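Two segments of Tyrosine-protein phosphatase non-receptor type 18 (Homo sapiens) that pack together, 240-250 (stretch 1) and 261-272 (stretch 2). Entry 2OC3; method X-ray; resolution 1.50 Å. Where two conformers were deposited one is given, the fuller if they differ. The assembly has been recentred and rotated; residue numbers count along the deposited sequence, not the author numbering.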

ATOM      1  N   THR A 240       1.939  -0.912  -4.802  1.00  5.86           N
ATOM      2  CA  THR A 240       1.450  -0.217  -3.617  1.00  5.42           C
ATOM      3  C   THR A 240       1.360   1.286  -3.896  1.00  7.27           C
ATOM      4  O   THR A 240       0.363   1.950  -3.538  1.00  8.40           O
ATOM      5  CB  THR A 240       2.371  -0.513  -2.448  1.00  7.06           C
ATOM      6  OG1 THR A 240       2.194  -1.881  -2.025  1.00  7.85           O
ATOM      7  CG2 THR A 240       2.092   0.389  -1.286  1.00 10.17           C
ATOM      8  N   GLY A 241       2.407   1.824  -4.521  1.00  6.17           N
ATOM      9  CA  GLY A 241       2.376   3.255  -4.850  1.00  7.14           C
ATOM     10  C   GLY A 241       1.327   3.622  -5.874  1.00  8.17           C
ATOM     11  O   GLY A 241       0.725   4.695  -5.776  1.00  8.16           O
ATOM     12  N   VAL A 242       1.042   2.727  -6.812  1.00  6.14           N
ATOM     13  CA  VAL A 242      -0.063   2.966  -7.752  1.00  5.54           C
ATOM     14  C   VAL A 242      -1.367   3.074  -6.969  1.00  8.39           C
ATOM     15  O   VAL A 242      -2.126   4.027  -7.152  1.00  8.45           O
ATOM     16  CB  VAL A 242      -0.159   1.879  -8.834  1.00  6.44           C
ATOM     17  CG1 VAL A 242      -1.469   2.035  -9.629  1.00  9.17           C
ATOM     18  CG2 VAL A 242       1.054   1.973  -9.751  1.00  8.50           C
ATOM     19  N   LEU A 243      -1.668   2.100  -6.111  1.00  7.52           N
ATOM     20  CA  LEU A 243      -2.918   2.118  -5.361  1.00  7.72           C
ATOM     21  C   LEU A 243      -3.060   3.357  -4.493  1.00  6.29           C
ATOM     22  O   LEU A 243      -4.137   3.970  -4.446  1.00  7.93           O
ATOM     23  CB  LEU A 243      -3.075   0.888  -4.472  1.00  8.48           C
ATOM     24  CG  LEU A 243      -3.425  -0.408  -5.188  1.00  8.67           C
ATOM     25  CD1 LEU A 243      -3.491  -1.567  -4.250  1.00 12.93           C
ATOM     26  CD2 LEU A 243      -4.768  -0.332  -5.950  1.00 14.43           C
ATOM     27  N   CYS A 244      -1.995   3.728  -3.773  1.00  5.54           N
ATOM     28  CA  CYS A 244      -2.075   4.898  -2.883  1.00  6.79           C
ATOM     29  C   CYS A 244      -2.296   6.156  -3.694  1.00  9.64           C
ATOM     30  O   CYS A 244      -3.075   7.054  -3.287  1.00  9.52           O
ATOM     31  CB  CYS A 244      -0.830   5.060  -2.022  1.00  8.77           C
ATOM     32  SG  CYS A 244      -0.632   3.713  -0.785  1.00  9.15           S
ATOM     33  N   THR A 245      -1.654   6.256  -4.848  1.00  7.49           N
ATOM     34  CA  THR A 245      -1.794   7.462  -5.661  1.00  6.81           C
ATOM     35  C   THR A 245      -3.203   7.545  -6.260  1.00  8.45           C
ATOM     36  O   THR A 245      -3.803   8.635  -6.301  1.00  9.82           O
ATOM     37  CB  THR A 245      -0.746   7.517  -6.791  1.00  9.40           C
ATOM     38  OG1 THR A 245       0.566   7.478  -6.215  1.00 11.24           O
ATOM     39  CG2 THR A 245      -0.912   8.798  -7.609  1.00 13.27           C
ATOM     40  N   VAL A 246      -3.748   6.419  -6.719  1.00  7.07           N
ATOM     41  CA  VAL A 246      -5.086   6.426  -7.286  1.00  7.83           C
ATOM     42  C   VAL A 246      -6.088   6.877  -6.213  1.00  7.80           C
ATOM     43  O   VAL A 246      -6.984   7.707  -6.452  1.00  9.27           O
ATOM     44  CB  VAL A 246      -5.448   5.026  -7.835  1.00  7.98           C
ATOM     45  CG1 VAL A 246      -6.975   4.916  -8.158  1.00  7.86           C
ATOM     46  CG2 VAL A 246      -4.584   4.680  -9.030  1.00  7.99           C
ATOM     47  N   ASP A 247      -5.937   6.357  -5.007  1.00  6.99           N
ATOM     48  CA  ASP A 247      -6.849   6.738  -3.942  1.00  5.54           C
ATOM     49  C   ASP A 247      -6.677   8.192  -3.579  1.00  8.01           C
ATOM     50  O   ASP A 247      -7.680   8.877  -3.340  1.00  8.79           O
ATOM     51  CB  ASP A 247      -6.638   5.925  -2.669  1.00  8.94           C
ATOM     52  CG  ASP A 247      -7.588   6.342  -1.578  1.00 10.52           C
ATOM     53  OD1 ASP A 247      -8.763   5.918  -1.652  1.00  9.91           O
ATOM     54  OD2 ASP A 247      -7.181   7.068  -0.666  1.00  9.36           O
ATOM     55  N   TYR A 248      -5.436   8.668  -3.447  1.00  7.77           N
ATOM     56  CA  TYR A 248      -5.175  10.088  -3.152  1.00  7.96           C
ATOM     57  C   TYR A 248      -5.880  11.000  -4.182  1.00  8.41           C
ATOM     58  O   TYR A 248      -6.592  11.970  -3.820  1.00  9.87           O
ATOM     59  CB  TYR A 248      -3.667  10.311  -3.133  1.00  7.85           C
ATOM     60  CG  TYR A 248      -3.205  11.699  -2.728  1.00 10.60           C
ATOM     61  CD1 TYR A 248      -2.696  11.928  -1.454  1.00 12.90           C
ATOM     62  CD2 TYR A 248      -3.170  12.736  -3.657  1.00 11.26           C
ATOM     63  CE1 TYR A 248      -2.225  13.191  -1.087  1.00 13.04           C
ATOM     64  CE2 TYR A 248      -2.705  13.996  -3.293  1.00 10.77           C
ATOM     65  CZ  TYR A 248      -2.251  14.201  -2.009  1.00 14.31           C
ATOM     66  OH  TYR A 248      -1.753  15.436  -1.613  1.00 20.86           O
ATOM     67  N   VAL A 249      -5.668  10.716  -5.464  1.00  7.79           N
ATOM     68  CA  VAL A 249      -6.263  11.530  -6.530  1.00  8.78           C
ATOM     69  C   VAL A 249      -7.787  11.418  -6.502  1.00  9.33           C
ATOM     70  O   VAL A 249      -8.506  12.422  -6.698  1.00 10.40           O
ATOM     71  CB  VAL A 249      -5.659  11.217  -7.895  1.00  9.27           C
ATOM     72  CG1 VAL A 249      -6.349  12.062  -9.002  1.00 12.69           C
ATOM     73  CG2 VAL A 249      -4.155  11.465  -7.864  1.00  9.38           C
ATOM     74  N   ARG A 250      -8.310  10.237  -6.221  1.00  9.74           N
ATOM     75  CA  ARG A 250      -9.756  10.074  -6.149  1.00  8.29           C
ATOM     76  C   ARG A 250     -10.325  10.855  -4.981  1.00  9.22           C
ATOM     77  O   ARG A 250     -11.420  11.404  -5.098  1.00 12.98           O
ATOM     78  CB  ARG A 250     -10.108   8.601  -6.019  1.00 11.05           C
ATOM     79  CG  ARG A 250     -11.596   8.306  -6.071  1.00 11.29           C
ATOM     80  CD  ARG A 250     -11.861   6.833  -6.265  1.00 12.78           C
ATOM     81  NE  ARG A 250     -13.304   6.571  -6.199  1.00 12.30           N
ATOM     82  CZ  ARG A 250     -13.971   6.383  -5.066  1.00 10.51           C
ATOM     83  NH1 ARG A 250     -13.395   6.360  -3.884  1.00 11.66           N
ATOM     84  NH2 ARG A 250     -15.290   6.167  -5.120  1.00 16.51           N
ATOM     85  N   ASP A 261      -3.804  23.710 -11.693  1.00 19.99           N
ATOM     86  CA  ASP A 261      -2.430  23.312 -11.938  1.00 25.09           C
ATOM     87  C   ASP A 261      -2.118  21.947 -11.329  1.00 20.47           C
ATOM     88  O   ASP A 261      -0.970  21.680 -10.982  1.00 22.68           O
ATOM     89  CB  ASP A 261      -1.471  24.358 -11.375  1.00 25.79           C
ATOM     90  CG  ASP A 261      -1.655  24.588  -9.878  1.00 44.78           C
ATOM     91  OD1 ASP A 261      -2.566  23.980  -9.257  1.00 32.51           O
ATOM     92  OD2 ASP A 261      -0.870  25.381  -9.323  1.00 46.24           O
ATOM     93  N   PHE A 262      -3.142  21.105 -11.168  1.00 16.15           N
ATOM     94  CA  PHE A 262      -2.934  19.743 -10.667  1.00 15.33           C
ATOM     95  C   PHE A 262      -1.843  19.032 -11.464  1.00 17.12           C
ATOM     96  O   PHE A 262      -1.819  19.051 -12.711  1.00 15.89           O
ATOM     97  CB  PHE A 262      -4.214  18.938 -10.754  1.00 16.24           C
ATOM     98  CG  PHE A 262      -4.032  17.480 -10.386  1.00 15.44           C
ATOM     99  CD1 PHE A 262      -3.730  17.112  -9.084  1.00 19.01           C
ATOM    100  CD2 PHE A 262      -4.137  16.496 -11.345  1.00 17.56           C
ATOM    101  CE1 PHE A 262      -3.544  15.742  -8.756  1.00 18.00           C
ATOM    102  CE2 PHE A 262      -3.972  15.151 -11.013  1.00 20.29           C
ATOM    103  CZ  PHE A 262      -3.673  14.805  -9.714  1.00 16.11           C
ATOM    104  N   SER A 263      -0.952  18.375 -10.725  1.00 18.06           N
ATOM    105  CA  SER A 263       0.192  17.711 -11.292  1.00 14.04           C
ATOM    106  C   SER A 263       0.275  16.297 -10.692  1.00 12.37           C
ATOM    107  O   SER A 263       0.536  16.143  -9.502  1.00 15.12           O
ATOM    108  CB  SER A 263       1.454  18.479 -10.913  1.00 19.47           C
ATOM    109  OG  SER A 263       2.622  17.775 -11.323  1.00 19.87           O
ATOM    110  N   LEU A 264       0.076  15.310 -11.544  1.00 13.04           N
ATOM    111  CA  LEU A 264       0.250  13.900 -11.131  1.00 13.92           C
ATOM    112  C   LEU A 264       1.739  13.632 -10.852  1.00 12.59           C
ATOM    113  O   LEU A 264       2.091  12.865  -9.941  1.00 13.28           O
ATOM    114  CB  LEU A 264      -0.327  12.986 -12.199  1.00 19.56           C
ATOM    115  CG  LEU A 264      -0.519  11.513 -11.909  1.00 18.72           C
ATOM    116  CD1 LEU A 264      -1.295  11.337 -10.610  1.00 18.97           C
ATOM    117  CD2 LEU A 264      -1.278  10.890 -13.076  1.00 20.09           C
ATOM    118  N   PHE A 265       2.611  14.331 -11.581  1.00 11.17           N
ATOM    119  CA  PHE A 265       4.054  14.267 -11.365  1.00 12.54           C
ATOM    120  C   PHE A 265       4.361  14.607  -9.908  1.00 12.27           C
ATOM    121  O   PHE A 265       5.108  13.906  -9.214  1.00 12.94           O
ATOM    122  CB  PHE A 265       4.763  15.207 -12.354  1.00 13.55           C
ATOM    123  CG  PHE A 265       6.237  15.355 -12.122  1.00 13.72           C
ATOM    124  CD1 PHE A 265       7.151  14.630 -12.888  1.00 20.11           C
ATOM    125  CD2 PHE A 265       6.710  16.219 -11.164  1.00 16.47           C
ATOM    126  CE1 PHE A 265       8.511  14.775 -12.661  1.00 19.42           C
ATOM    127  CE2 PHE A 265       8.067  16.369 -10.937  1.00 28.05           C
ATOM    128  CZ  PHE A 265       8.957  15.639 -11.693  1.00 16.92           C
ATOM    129  N   ASP A 266       3.786  15.705  -9.419  1.00 11.18           N
ATOM    130  CA  ASP A 266       4.095  16.177  -8.079  1.00 12.48           C
ATOM    131  C   ASP A 266       3.589  15.195  -7.014  1.00 10.43           C
ATOM    132  O   ASP A 266       4.237  15.014  -5.986  1.00 12.76           O
ATOM    133  CB  ASP A 266       3.451  17.547  -7.830  1.00 13.06           C
ATOM    134  CG  ASP A 266       4.107  18.671  -8.619  1.00 27.05           C
ATOM    135  OD1 ASP A 266       5.227  18.494  -9.154  1.00 25.67           O
ATOM    136  OD2 ASP A 266       3.490  19.765  -8.691  1.00 33.56           O
ATOM    137  N   VAL A 267       2.449  14.563  -7.277  1.00 10.22           N
ATOM    138  CA  VAL A 267       1.880  13.583  -6.325  1.00 10.72           C
ATOM    139  C   VAL A 267       2.813  12.376  -6.204  1.00  8.50           C
ATOM    140  O   VAL A 267       3.160  11.968  -5.100  1.00 10.58           O
ATOM    141  CB  VAL A 267       0.463  13.120  -6.730  1.00 13.50           C
ATOM    142  CG1 VAL A 267      -0.030  11.999  -5.806  1.00 12.98           C
ATOM    143  CG2 VAL A 267      -0.519  14.333  -6.733  1.00 15.20           C
ATOM    144  N   VAL A 268       3.225  11.830  -7.345  1.00 10.16           N
ATOM    145  CA  VAL A 268       4.098  10.665  -7.338  1.00  8.13           C
ATOM    146  C   VAL A 268       5.466  10.997  -6.718  1.00  8.87           C
ATOM    147  O   VAL A 268       5.974  10.233  -5.900  1.00  9.05           O
ATOM    148  CB  VAL A 268       4.246  10.081  -8.732  1.00  9.71           C
ATOM    149  CG1 VAL A 268       5.300   8.936  -8.734  1.00  8.89           C
ATOM    150  CG2 VAL A 268       2.848   9.574  -9.239  1.00  9.41           C
ATOM    151  N   LEU A 269       6.033  12.151  -7.078  1.00  9.09           N
ATOM    152  CA  LEU A 269       7.316  12.529  -6.484  1.00 10.30           C
ATOM    153  C   LEU A 269       7.196  12.619  -4.977  1.00  9.86           C
ATOM    154  O   LEU A 269       8.060  12.142  -4.237  1.00  9.75           O
ATOM    155  CB  LEU A 269       7.821  13.865  -7.031  1.00 12.21           C
ATOM    156  CG  LEU A 269       9.214  14.309  -6.587  1.00 12.63           C
ATOM    157  CD1 LEU A 269      10.244  13.191  -6.800  1.00 17.07           C
ATOM    158  CD2 LEU A 269       9.566  15.593  -7.364  1.00 14.44           C
ATOM    159  N   LYS A 270       6.139  13.242  -4.500  1.00  8.76           N
ATOM    160  CA  LYS A 270       5.927  13.322  -3.040  1.00 10.79           C
ATOM    161  C   LYS A 270       5.808  11.951  -2.358  1.00  9.60           C
ATOM    162  O   LYS A 270       6.339  11.752  -1.281  1.00 10.65           O
ATOM    163  CB  LYS A 270       4.719  14.217  -2.715  1.00 10.71           C
ATOM    164  CG  LYS A 270       4.907  15.703  -2.969  1.00 25.97           C
ATOM    165  CD  LYS A 270       3.848  16.548  -2.233  1.00 29.74           C
ATOM    166  N   MET A 271       5.125  11.003  -3.003  1.00  9.19           N
ATOM    167  CA  MET A 271       4.992   9.630  -2.545  0.50  5.87           C
ATOM    168  C   MET A 271       6.372   8.958  -2.429  1.00  9.14           C
ATOM    169  O   MET A 271       6.683   8.244  -1.467  1.00 11.70           O
ATOM    170  CB  MET A 271       4.104   8.858  -3.531  0.50 14.31           C
ATOM    171  CG  MET A 271       2.614   9.328  -3.576  0.50  8.63           C
ATOM    172  SD  MET A 271       1.507   8.184  -2.744  0.50 15.14           S
ATOM    173  CE  MET A 271       2.203   6.699  -3.418  0.50  6.45           C
ATOM    174  N   ARG A 272       7.189   9.193  -3.466  1.00  8.50           N
ATOM    175  CA  ARG A 272       8.561   8.626  -3.484  1.00 10.67           C
ATOM    176  C   ARG A 272       9.462   9.079  -2.315  1.00 12.14           C
ATOM    177  O   ARG A 272      10.472   8.407  -2.000  1.00 12.15           O
ATOM    178  CB  ARG A 272       9.280   9.007  -4.777  1.00 10.44           C
ATOM    179  CG  ARG A 272       8.884   8.189  -5.940  1.00 16.77           C
ATOM    180  CD  ARG A 272       9.703   6.933  -6.029  1.00 23.30           C
ATOM    181  NE  ARG A 272       9.546   6.316  -7.341  1.00 18.89           N
ATOM    182  CZ  ARG A 272      10.497   6.168  -8.250  1.00 14.46           C
ATOM    183  NH1 ARG A 272      11.739   6.620  -8.076  1.00 16.30           N
ATOM    184  NH2 ARG A 272      10.182   5.552  -9.360  1.00 22.62           N
TER

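The centre of this otherwise apolar contact is held by a threonine. Thr-245 acts as a knob in a hole formed by Leu-264, Val-267, Val-268 and Met-271, a place where a wholly aliphatic residue might be expected. It can serve there because its hydroxyl is satisfied within its own helix: OG1 of Thr-245 donates a hydrogen bond of 2.8 Å to the carbonyl O of Gly-241, one turn back, the same oxygen that accepts the backbone N of Thr-245 at 3.0 Å. With chi1 at -59° (m), the side chain sets its hydroxyl against the backbone and leaves its methyl free for the neighbouring helix. That methyl, CG2 of Thr-245, lies 3.8 Å from CG1 of Val-267, 3.9 Å from CD1 of Leu-264 and 4.2 Å from CG2 of Val-268.

The backbone explains why one residue can reach so many. Residues 240-250 form part of a longer helix, and a second helix begins at Leu-264. Their axes cross at 130°, an oblique and broadly antiparallel arrangement, with a closest approach of 10.5 Å. The CA atoms of Thr-245 and Val-268 are 6.9 Å apart, while Gly-241 pairs with Met-271 and Val-249 with Leu-264, so one chain ascends as the other descends. Gly-241, Thr-245 and Val-249 are spaced by four, about one helical turn, and thus fall along one side of the first helix.

At one end of this row, Gly-241 presents backbone instead of a side chain. O of Gly-241 lies 3.4 Å from CE of Met-271, and a CB in ideal position would stand 3.9 Å from that same methyl. The long, flexible methionine suits this site: its terminal methyl, CE of Met-271, reaches across to the first helix, touching CB of Cys-244 at 3.7 Å and OG1 of Thr-245 at 3.3 Å. These are packing contacts, and no hydrogen bond links the two stretches. Met-271 was deposited in two conformers, so the distances describe the one given here.

Toward the other end, Val-249 directs CG2 to CD1 of Leu-264 at 4.0 Å and to CZ of Phe-262 at 3.8 Å. The valine methyl meets the phenylalanine ring at its edge, near the ring plane. Leu-264 has its CA-to-CB bond sideways to the first helix, but the length of leucine lets the end of its side chain come nearer. Tyr-248 adds an aromatic surface at the flank, with CD2 3.9 Å from CG1 of Val-267; its ring carbons supply apolar contact although its hydroxyl is polar.

The start of the second helix is secured locally. Ser-263 occupies the N-cap, where the first turn leaves amide groups without helical carbonyl partners. A short serine side chain can fold back to meet one of them: OG of Ser-263 accepts from N of Asp-266 at 3.0 Å. This cap stabilises the turn from which Leu-264 and Val-267 reach the first helix.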